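Long-range contacts in extracellular solute-binding protein family 5 (PDB 4ONY), which probably binds a solute, perhaps a peptide, in the periplasm and delivers it to an ABC transporter for uptake into the cell: residues V364-A368 and M388-H393; P60-M66 and K146-Y151; F436-T440 and Y482-L486. All coordinates share one frame; numbering follows the deposited sequence. Where two conformers were deposited one is given.

The three contacts lie well apart and follow one another along the chain, with contact 2 first, then contact 1, then contact 3. Contacts 1 and 2 sit on opposite sides of the chain's centre, their own centres about 44 Å apart. Contact 3 lies about 29 Å from contact 1 and about 35 Å from contact 2, centre to centre, and even contacts 1 and 3 come no closer than about 15 Å between nearest atoms. Contact 3 is a buried strand pair, contact 1 a surface loop beside a helix end, and contact 2 a meeting of two loops. The 1-ethoxy-2-(2-ethoxyethoxy)ethane molecule bound near Q222, Q225, R226, Y256 and Y257 touches none of the three.

Contact 1: residues V364-A368 and M388-H393; sequences VGRPA and MNGTWH
A368 meets M388 where a surface loop runs past the C-terminal end of helix 385-389, the chain having gone through helix 370-376 in between. G390 is the first residue beyond the helix to leave helical backbone angles. Its positive phi turns the chain, and its CA lies 3.6 Å from R366 O as the loop passes.

Backbone polar contacts come first. A368 N donates to M388 O at 2.9 Å, tying the loop to a carbonyl near the helix end. Farther along, G365 CA directs a C-H at G390 O, 3.3 Å away, so two carbonyls of 388-390 are used by the loop. A water extends the link: it accepts from G365 N at 3.0 Å and donates to W392 O at 2.8 Å.

The apolar contacts lie at the two ends. A368 CB packs against M388 SD at 3.6 Å; with the methionine CG anti to the backbone N, the bend at chi2 (79°) brings the sulfur to the alanine methyl. At the other end the V364 methyls part company. CG2 comes to the edge of the W392 indole, near its plane, 4.0 Å from CZ3. CG1, anti to the backbone N (chi1 175°), meets the H393 imidazole instead.

The contact thus joins the loop after strand 350-351 to the end of helix 385-389, both against helix 537-553. From that helix I552 touches V364 and W392, while R549 is hydrogen-bonded to R366 O. The imidazole is held by a hydrogen bond between H393 ND1 and Q353 OE1, and the same ND1 lies 3.6 Å from V364 CG1.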
loop_
_atom_site.group_PDB
_atom_site.type_symbol
_atom_site.label_atom_id
_atom_site.label_comp_id
_atom_site.label_asym_id
_atom_site.label_seq_id
_atom_site.Cartn_x
_atom_site.Cartn_y
_atom_site.Cartn_z
ATOM N N VAL A 364 11.943 -3.873 -14.813
ATOM C CA VAL A 364 12.660 -5.141 -15.047
ATOM C C VAL A 364 12.172 -5.848 -16.323
ATOM O O VAL A 364 10.988 -5.968 -16.559
ATOM C CB VAL A 364 12.523 -6.040 -13.805
ATOM C CG1 VAL A 364 13.140 -7.416 -14.033
ATOM C CG2 VAL A 364 13.186 -5.346 -12.628
ATOM N N GLY A 365 13.120 -6.276 -17.173
ATOM C CA GLY A 365 12.792 -6.974 -18.410
ATOM C C GLY A 365 12.243 -6.043 -19.492
ATOM O O GLY A 365 11.662 -6.482 -20.479
ATOM N N ARG A 366 12.390 -4.746 -19.286
ATOM C CA ARG A 366 11.981 -3.732 -20.284
ATOM C C ARG A 366 13.178 -2.861 -20.649
ATOM O O ARG A 366 13.777 -2.218 -19.762
ATOM C CB ARG A 366 10.897 -2.856 -19.685
ATOM C CG ARG A 366 9.690 -3.630 -19.197
ATOM C CD ARG A 366 8.662 -2.713 -18.622
ATOM N NE ARG A 366 7.538 -3.501 -18.157
ATOM C CZ ARG A 366 6.548 -3.909 -18.926
ATOM N NH1 ARG A 366 6.463 -3.509 -20.211
ATOM N NH2 ARG A 366 5.600 -4.660 -18.407
ATOM N N PRO A 367 13.540 -2.808 -21.934
ATOM C CA PRO A 367 14.510 -1.768 -22.299
ATOM C C PRO A 367 13.993 -0.340 -22.019
ATOM O O PRO A 367 12.795 -0.073 -22.092
ATOM C CB PRO A 367 14.713 -1.985 -23.798
ATOM C CG PRO A 367 13.422 -2.573 -24.268
ATOM C CD PRO A 367 12.862 -3.381 -23.118
ATOM N N ALA A 368 14.892 0.538 -21.599
ATOM C CA ALA A 368 14.546 1.924 -21.313
ATOM C C ALA A 368 13.923 2.575 -22.593
ATOM O O ALA A 368 14.500 2.443 -23.673
ATOM C CB ALA A 368 15.784 2.675 -20.878
ATOM N N MET A 388 19.548 -0.914 -17.724
ATOM C CA MET A 388 19.046 -0.004 -18.734
ATOM C C MET A 388 18.452 -0.770 -19.914
ATOM O O MET A 388 17.416 -0.341 -20.464
ATOM C CB MET A 388 20.158 0.907 -19.230
ATOM C CG MET A 388 19.748 1.975 -20.244
ATOM S SD MET A 388 18.982 3.353 -19.393
ATOM C CE MET A 388 20.475 4.210 -18.871
ATOM N N ASN A 389 19.066 -1.896 -20.288
ATOM C CA ASN A 389 18.599 -2.686 -21.445
ATOM C C ASN A 389 17.556 -3.744 -21.095
ATOM O O ASN A 389 17.045 -4.407 -21.975
ATOM C CB ASN A 389 19.756 -3.285 -22.305
ATOM C CG ASN A 389 20.598 -4.347 -21.586
ATOM O OD1 ASN A 389 20.142 -5.016 -20.678
ATOM N ND2 ASN A 389 21.829 -4.537 -22.056
ATOM N N GLY A 390 17.211 -3.871 -19.823
ATOM C CA GLY A 390 16.181 -4.833 -19.412
ATOM C C GLY A 390 16.643 -6.297 -19.426
ATOM O O GLY A 390 15.817 -7.219 -19.579
ATOM N N THR A 391 17.943 -6.523 -19.266
ATOM C CA THR A 391 18.469 -7.887 -19.166
ATOM C C THR A 391 18.883 -8.264 -17.751
ATOM O O THR A 391 19.236 -9.398 -17.498
ATOM C CB THR A 391 19.697 -8.085 -20.104
ATOM O OG1 THR A 391 20.727 -7.174 -19.720
ATOM C CG2 THR A 391 19.288 -7.860 -21.577
ATOM N N TRP A 392 18.846 -7.317 -16.820
ATOM C CA TRP A 392 19.188 -7.592 -15.426
ATOM C C TRP A 392 18.095 -8.379 -14.678
ATOM O O TRP A 392 16.916 -8.036 -14.737
ATOM C CB TRP A 392 19.449 -6.271 -14.662
ATOM C CG TRP A 392 19.699 -6.553 -13.215
ATOM C CD1 TRP A 392 20.883 -6.970 -12.644
ATOM C CD2 TRP A 392 18.730 -6.526 -12.173
ATOM N NE1 TRP A 392 20.682 -7.218 -11.313
ATOM C CE2 TRP A 392 19.377 -6.928 -10.995
ATOM C CE3 TRP A 392 17.374 -6.217 -12.123
ATOM C CZ2 TRP A 392 18.713 -7.001 -9.767
ATOM C CZ3 TRP A 392 16.696 -6.301 -10.902
ATOM C CH2 TRP A 392 17.362 -6.682 -9.739
ATOM N N HIS A 393 18.523 -9.397 -13.945
ATOM C CA HIS A 393 17.735 -10.054 -12.919
ATOM C C HIS A 393 18.680 -10.494 -11.802
ATOM O O HIS A 393 19.867 -10.761 -12.040
ATOM C CB HIS A 393 16.982 -11.286 -13.463
ATOM C CG HIS A 393 16.234 -10.984 -14.720
ATOM N ND1 HIS A 393 14.977 -10.416 -14.717
ATOM C CD2 HIS A 393 16.614 -11.056 -16.019
ATOM C CE1 HIS A 393 14.595 -10.204 -15.964
ATOM N NE2 HIS A 393 15.581 -10.566 -16.770
HETATM O O HOH W 1 15.999 -5.923 -16.331
#

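Contact 2: residues P60-M66 and K146-Y151; sequences PFVLKSM and KGRPPY
R148 lies along the F61-V62 backbone and packs against L63 and M66, the two ends of a type II turn. It thereby joins two loops 80 residues apart in the chain, one after helix 133-146 and one after strand 46-52. Its aliphatic chain runs extended from CG to NE, and CD passes 3.5 Å from V62 O. The guanidinium is sandwiched: M66 CE lies over one face, offset toward the rim, and Y151 CE2 over the centre of the opposite face, while V62 O sits at the edge, in plane. Within its own loop R148 NH1 donates to P149 O at 3.0 Å, which further limits rotation of the group.

F61 and Y151 form a T-shaped pair. The edge of F61 points at the face of Y151, with centroids 5.4 Å apart and planes at 85°; CD1 is the atom over the tyrosine ring, and P150 CD covers that ring's other face. Y74 and Y84 add further edge-to-face contacts to F61, making an aromatic cluster.

The backbones are joined by R148 N donating to F61 O at 2.9 Å. Waters bridge elsewhere: one accepts from L63 N and donates to K146 O, and another donates to M66 O and accepts from R148 NH2 at 3.2 Å.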
loop_
_atom_site.group_PDB
_atom_site.type_symbol
_atom_site.label_atom_id
_atom_site.label_comp_id
_atom_site.label_asym_id
_atom_site.label_seq_id
_atom_site.Cartn_x
_atom_site.Cartn_y
_atom_site.Cartn_z
ATOM N N PRO A 60 -12.823 8.013 13.517
ATOM C CA PRO A 60 -11.569 7.768 12.830
ATOM C C PRO A 60 -10.821 9.043 12.488
ATOM O O PRO A 60 -9.769 8.951 11.864
ATOM C CB PRO A 60 -12.004 7.051 11.530
ATOM C CG PRO A 60 -13.378 7.444 11.310
ATOM C CD PRO A 60 -13.998 7.771 12.660
ATOM N N PHE A 61 -11.301 10.218 12.891
ATOM C CA PHE A 61 -10.724 11.465 12.393
ATOM C C PHE A 61 -9.954 12.309 13.411
ATOM O O PHE A 61 -9.541 13.434 13.089
ATOM C CB PHE A 61 -11.855 12.311 11.794
ATOM C CG PHE A 61 -12.695 11.558 10.801
ATOM C CD1 PHE A 61 -12.131 11.082 9.622
ATOM C CD2 PHE A 61 -14.048 11.335 11.043
ATOM C CE1 PHE A 61 -12.921 10.403 8.686
ATOM C CE2 PHE A 61 -14.831 10.634 10.138
ATOM C CZ PHE A 61 -14.266 10.162 8.962
ATOM N N VAL A 62 -9.731 11.768 14.615
ATOM C CA VAL A 62 -9.172 12.535 15.755
ATOM C C VAL A 62 -8.061 11.777 16.452
ATOM O O VAL A 62 -7.955 10.541 16.308
ATOM C CB VAL A 62 -10.292 12.880 16.790
ATOM C CG1 VAL A 62 -11.425 13.650 16.124
ATOM C CG2 VAL A 62 -10.849 11.619 17.431
ATOM N N LEU A 63 -7.233 12.499 17.214
ATOM C CA LEU A 63 -6.087 11.878 17.885
ATOM C C LEU A 63 -6.508 10.841 18.898
ATOM O O LEU A 63 -5.966 9.761 18.899
ATOM C CB LEU A 63 -5.196 12.919 18.586
ATOM C CG LEU A 63 -4.257 13.687 17.637
ATOM C CD1 LEU A 63 -3.639 14.861 18.408
ATOM C CD2 LEU A 63 -3.176 12.792 17.064
ATOM N N LYS A 64 -7.496 11.153 19.740
ATOM C CA LYS A 64 -7.858 10.236 20.827
ATOM C C LYS A 64 -8.361 8.896 20.286
ATOM O O LYS A 64 -9.282 8.879 19.459
ATOM C CB LYS A 64 -8.922 10.863 21.770
ATOM C CG LYS A 64 -9.333 9.995 22.963
ATOM C CD LYS A 64 -8.135 9.706 23.819
ATOM C CE LYS A 64 -8.380 8.865 25.061
ATOM N NZ LYS A 64 -9.683 9.148 25.706
ATOM N N SER A 65 -7.771 7.793 20.765
ATOM C CA SER A 65 -8.120 6.442 20.368
ATOM C C SER A 65 -7.868 6.155 18.879
ATOM O O SER A 65 -8.452 5.222 18.302
ATOM C CB SER A 65 -9.587 6.085 20.709
ATOM O OG SER A 65 -9.778 6.147 22.094
ATOM N N MET A 66 -6.971 6.898 18.268
ATOM C CA MET A 66 -6.750 6.717 16.841
ATOM C C MET A 66 -6.214 5.318 16.505
ATOM O O MET A 66 -6.348 4.891 15.355
ATOM C CB MET A 66 -5.828 7.776 16.275
ATOM C CG MET A 66 -4.411 7.765 16.809
ATOM S SD MET A 66 -3.360 9.018 16.018
ATOM C CE MET A 66 -2.895 8.146 14.517
ATOM N N LYS A 146 -9.979 20.350 14.976
ATOM C CA LYS A 146 -10.004 19.243 15.939
ATOM C C LYS A 146 -9.591 17.886 15.409
ATOM O O LYS A 146 -9.444 16.948 16.182
ATOM C CB LYS A 146 -11.419 19.111 16.511
ATOM C CG LYS A 146 -12.020 20.396 17.046
ATOM C CD LYS A 146 -13.237 20.116 17.922
ATOM C CE LYS A 146 -12.776 19.705 19.306
ATOM N NZ LYS A 146 -13.932 19.544 20.220
ATOM N N GLY A 147 -9.364 17.766 14.105
ATOM C CA GLY A 147 -8.917 16.532 13.540
ATOM C C GLY A 147 -7.443 16.224 13.748
ATOM O O GLY A 147 -6.635 17.110 14.013
ATOM N N ARG A 148 -7.096 14.945 13.566
ATOM C CA ARG A 148 -5.710 14.527 13.529
ATOM C C ARG A 148 -5.143 14.669 12.123
ATOM O O ARG A 148 -5.900 14.671 11.135
ATOM C CB ARG A 148 -5.577 13.062 14.004
ATOM C CG ARG A 148 -6.142 12.013 13.054
ATOM C CD ARG A 148 -5.825 10.641 13.578
ATOM N NE ARG A 148 -6.445 9.517 12.866
ATOM C CZ ARG A 148 -6.009 8.987 11.720
ATOM N NH1 ARG A 148 -5.026 9.534 11.044
ATOM N NH2 ARG A 148 -6.586 7.898 11.245
ATOM N N PRO A 149 -3.817 14.751 11.999
ATOM C CA PRO A 149 -3.191 14.556 10.688
ATOM C C PRO A 149 -3.667 13.248 10.059
ATOM O O PRO A 149 -3.763 12.259 10.753
ATOM C CB PRO A 149 -1.667 14.468 11.017
ATOM C CG PRO A 149 -1.534 15.263 12.291
ATOM C CD PRO A 149 -2.797 14.932 13.064
ATOM N N PRO A 150 -3.912 13.232 8.736
ATOM C CA PRO A 150 -3.708 14.319 7.801
ATOM C C PRO A 150 -4.932 15.194 7.653
ATOM O O PRO A 150 -4.870 16.216 6.959
ATOM C CB PRO A 150 -3.451 13.579 6.470
ATOM C CG PRO A 150 -4.226 12.289 6.596
ATOM C CD PRO A 150 -4.216 11.955 8.065
ATOM N N TYR A 151 -6.032 14.807 8.289
ATOM C CA TYR A 151 -7.292 15.460 8.072
ATOM C C TYR A 151 -7.265 16.947 8.466
ATOM O O TYR A 151 -8.025 17.750 7.896
ATOM C CB TYR A 151 -8.456 14.728 8.811
ATOM C CG TYR A 151 -8.469 13.288 8.512
ATOM C CD1 TYR A 151 -8.665 12.835 7.207
ATOM C CD2 TYR A 151 -8.232 12.354 9.498
ATOM C CE1 TYR A 151 -8.581 11.480 6.900
ATOM C CE2 TYR A 151 -8.200 11.020 9.215
ATOM C CZ TYR A 151 -8.353 10.583 7.919
ATOM O OH TYR A 151 -8.334 9.226 7.633
HETATM O O HOH W 2 -9.176 7.748 9.503
HETATM O O HOH W 3 -7.354 15.531 17.262
HETATM O O HOH W 4 -7.985 6.308 13.605
#

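Contact 3: residues F436-T440 and Y482-L486; sequences FEIMT and YDMIL
M484 lies alongside I438 in a parallel strand pair, part of a mixed sheet in which strand 435-440 sits between 484-489 and 462-467. Two beta-alpha-beta crossovers build this region: helix 443-458 leads from 435-440 to 462-467, and helix 470-478 leads back to 484-489. Starting at M484 CB, the nearest atom across is E437 O at 3.8 Å. With CG anti to the backbone N (chi1 178°), the chain then runs beside the isoleucine, CG passing I438 CG1 at 4.1 Å. The sulfur rests against two neighbours that sit side by side: SD is 3.8 Å from both I438 CG1 and F436 CE1, the latter an oblique Met-aromatic contact. A bend at chi3 (-75°) brings the CE methyl to the same ring, 3.9 Å from F436 CE1. F313 and F315 of strand 310-315 also touch this methionine.

M439 and I485 lie side by side on the other face of the sheet, against Y473 of helix 470-478. Between the strands M439 N donates to M484 O at 2.9 Å, whereas M484 N to E437 O is a weak bond. A water donates to E437 O and OE1 and accepts from D483 N; R476 makes a salt bridge to E437 OE1.

Just before strand 484-489, the D483 carboxylate serves as acceptor where a continuing parallel ladder would be expected to use a backbone carbonyl. D483 OD1 pairs with R319, and OD2 takes E437 N on its anti lone pair at 2.9 Å.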
loop_
_atom_site.group_PDB
_atom_site.type_symbol
_atom_site.label_atom_id
_atom_site.label_comp_id
_atom_site.label_asym_id
_atom_site.label_seq_id
_atom_site.Cartn_x
_atom_site.Cartn_y
_atom_site.Cartn_z
ATOM N N PHE A 436 30.135 -7.500 9.471
ATOM C CA PHE A 436 29.085 -6.572 9.738
ATOM C C PHE A 436 27.957 -7.227 10.502
ATOM O O PHE A 436 27.954 -8.453 10.698
ATOM C CB PHE A 436 28.560 -5.914 8.460
ATOM C CG PHE A 436 27.888 -6.840 7.486
ATOM C CD1 PHE A 436 26.502 -6.998 7.506
ATOM C CD2 PHE A 436 28.607 -7.430 6.452
ATOM C CE1 PHE A 436 25.871 -7.784 6.567
ATOM C CE2 PHE A 436 27.981 -8.197 5.490
ATOM C CZ PHE A 436 26.607 -8.389 5.561
ATOM N N GLU A 437 27.043 -6.402 10.986
ATOM C CA GLU A 437 25.906 -6.864 11.776
ATOM C C GLU A 437 24.578 -6.736 11.022
ATOM O O GLU A 437 24.280 -5.684 10.425
ATOM C CB GLU A 437 25.808 -6.023 13.066
ATOM C CG GLU A 437 24.635 -6.346 13.975
ATOM C CD GLU A 437 24.537 -5.351 15.087
ATOM O OE1 GLU A 437 23.911 -4.302 14.931
ATOM O OE2 GLU A 437 25.058 -5.625 16.176
ATOM N N ILE A 438 23.750 -7.761 11.092
ATOM C CA ILE A 438 22.349 -7.641 10.673
ATOM C C ILE A 438 21.461 -7.522 11.924
ATOM O O ILE A 438 21.401 -8.474 12.742
ATOM C CB ILE A 438 21.888 -8.829 9.827
ATOM C CG1 ILE A 438 22.790 -8.991 8.588
ATOM C CG2 ILE A 438 20.448 -8.620 9.381
ATOM C CD1 ILE A 438 22.475 -10.214 7.749
ATOM N N MET A 439 20.809 -6.371 12.094
ATOM C CA MET A 439 19.900 -6.160 13.209
ATOM C C MET A 439 18.522 -6.683 12.782
ATOM O O MET A 439 17.919 -6.205 11.769
ATOM C CB MET A 439 19.814 -4.691 13.599
ATOM C CG MET A 439 18.943 -4.421 14.840
ATOM S SD MET A 439 18.942 -2.699 15.460
ATOM C CE MET A 439 18.150 -1.826 14.037
ATOM N N THR A 440 18.013 -7.640 13.550
ATOM C CA THR A 440 16.726 -8.287 13.243
ATOM C C THR A 440 15.684 -8.058 14.326
ATOM O O THR A 440 16.033 -7.863 15.495
ATOM C CB THR A 440 16.905 -9.783 13.115
ATOM O OG1 THR A 440 17.595 -10.275 14.254
ATOM C CG2 THR A 440 17.688 -10.095 11.902
ATOM N N TYR A 482 22.865 1.084 12.505
ATOM C CA TYR A 482 22.913 -0.303 12.060
ATOM C C TYR A 482 23.793 -0.403 10.785
ATOM O O TYR A 482 23.990 0.597 10.085
ATOM C CB TYR A 482 21.501 -0.856 11.767
ATOM C CG TYR A 482 20.712 0.039 10.832
ATOM C CD1 TYR A 482 20.869 -0.043 9.456
ATOM C CD2 TYR A 482 19.819 0.983 11.339
ATOM C CE1 TYR A 482 20.166 0.799 8.600
ATOM C CE2 TYR A 482 19.125 1.825 10.497
ATOM C CZ TYR A 482 19.305 1.730 9.120
ATOM O OH TYR A 482 18.635 2.596 8.313
ATOM N N ASP A 483 24.290 -1.603 10.506
ATOM C CA ASP A 483 24.952 -1.922 9.258
ATOM C C ASP A 483 23.889 -2.329 8.239
ATOM O O ASP A 483 23.809 -1.760 7.146
ATOM C CB ASP A 483 25.958 -3.077 9.434
ATOM C CG ASP A 483 27.132 -2.704 10.312
ATOM O OD1 ASP A 483 27.468 -1.494 10.373
ATOM O OD2 ASP A 483 27.706 -3.614 10.941
ATOM N N MET A 484 23.087 -3.317 8.608
ATOM C CA MET A 484 22.079 -3.894 7.718
ATOM C C MET A 484 20.846 -4.257 8.542
ATOM O O MET A 484 20.989 -4.669 9.753
ATOM C CB MET A 484 22.652 -5.142 7.038
ATOM C CG MET A 484 21.666 -5.855 6.119
ATOM S SD MET A 484 22.359 -7.252 5.203
ATOM C CE MET A 484 23.332 -6.406 3.966
ATOM N N ILE A 485 19.665 -4.091 7.938
ATOM C CA ILE A 485 18.385 -4.515 8.508
ATOM C C ILE A 485 17.557 -5.158 7.404
ATOM O O ILE A 485 17.946 -5.114 6.236
ATOM C CB ILE A 485 17.540 -3.297 9.056
ATOM C CG1 ILE A 485 17.358 -2.220 7.978
ATOM C CG2 ILE A 485 18.205 -2.678 10.304
ATOM C CD1 ILE A 485 16.510 -1.013 8.376
ATOM N N LEU A 486 16.385 -5.681 7.763
ATOM C CA LEU A 486 15.343 -5.982 6.792
ATOM C C LEU A 486 14.419 -4.754 6.713
ATOM O O LEU A 486 14.040 -4.176 7.749
ATOM C CB LEU A 486 14.556 -7.240 7.184
ATOM C CG LEU A 486 15.213 -8.624 7.054
ATOM C CD1 LEU A 486 15.938 -8.989 8.325
ATOM C CD2 LEU A 486 14.174 -9.688 6.822
HETATM O O HOH W 5 23.236 -3.678 12.280
HETATM O O HOH W 6 15.564 -5.910 10.509
#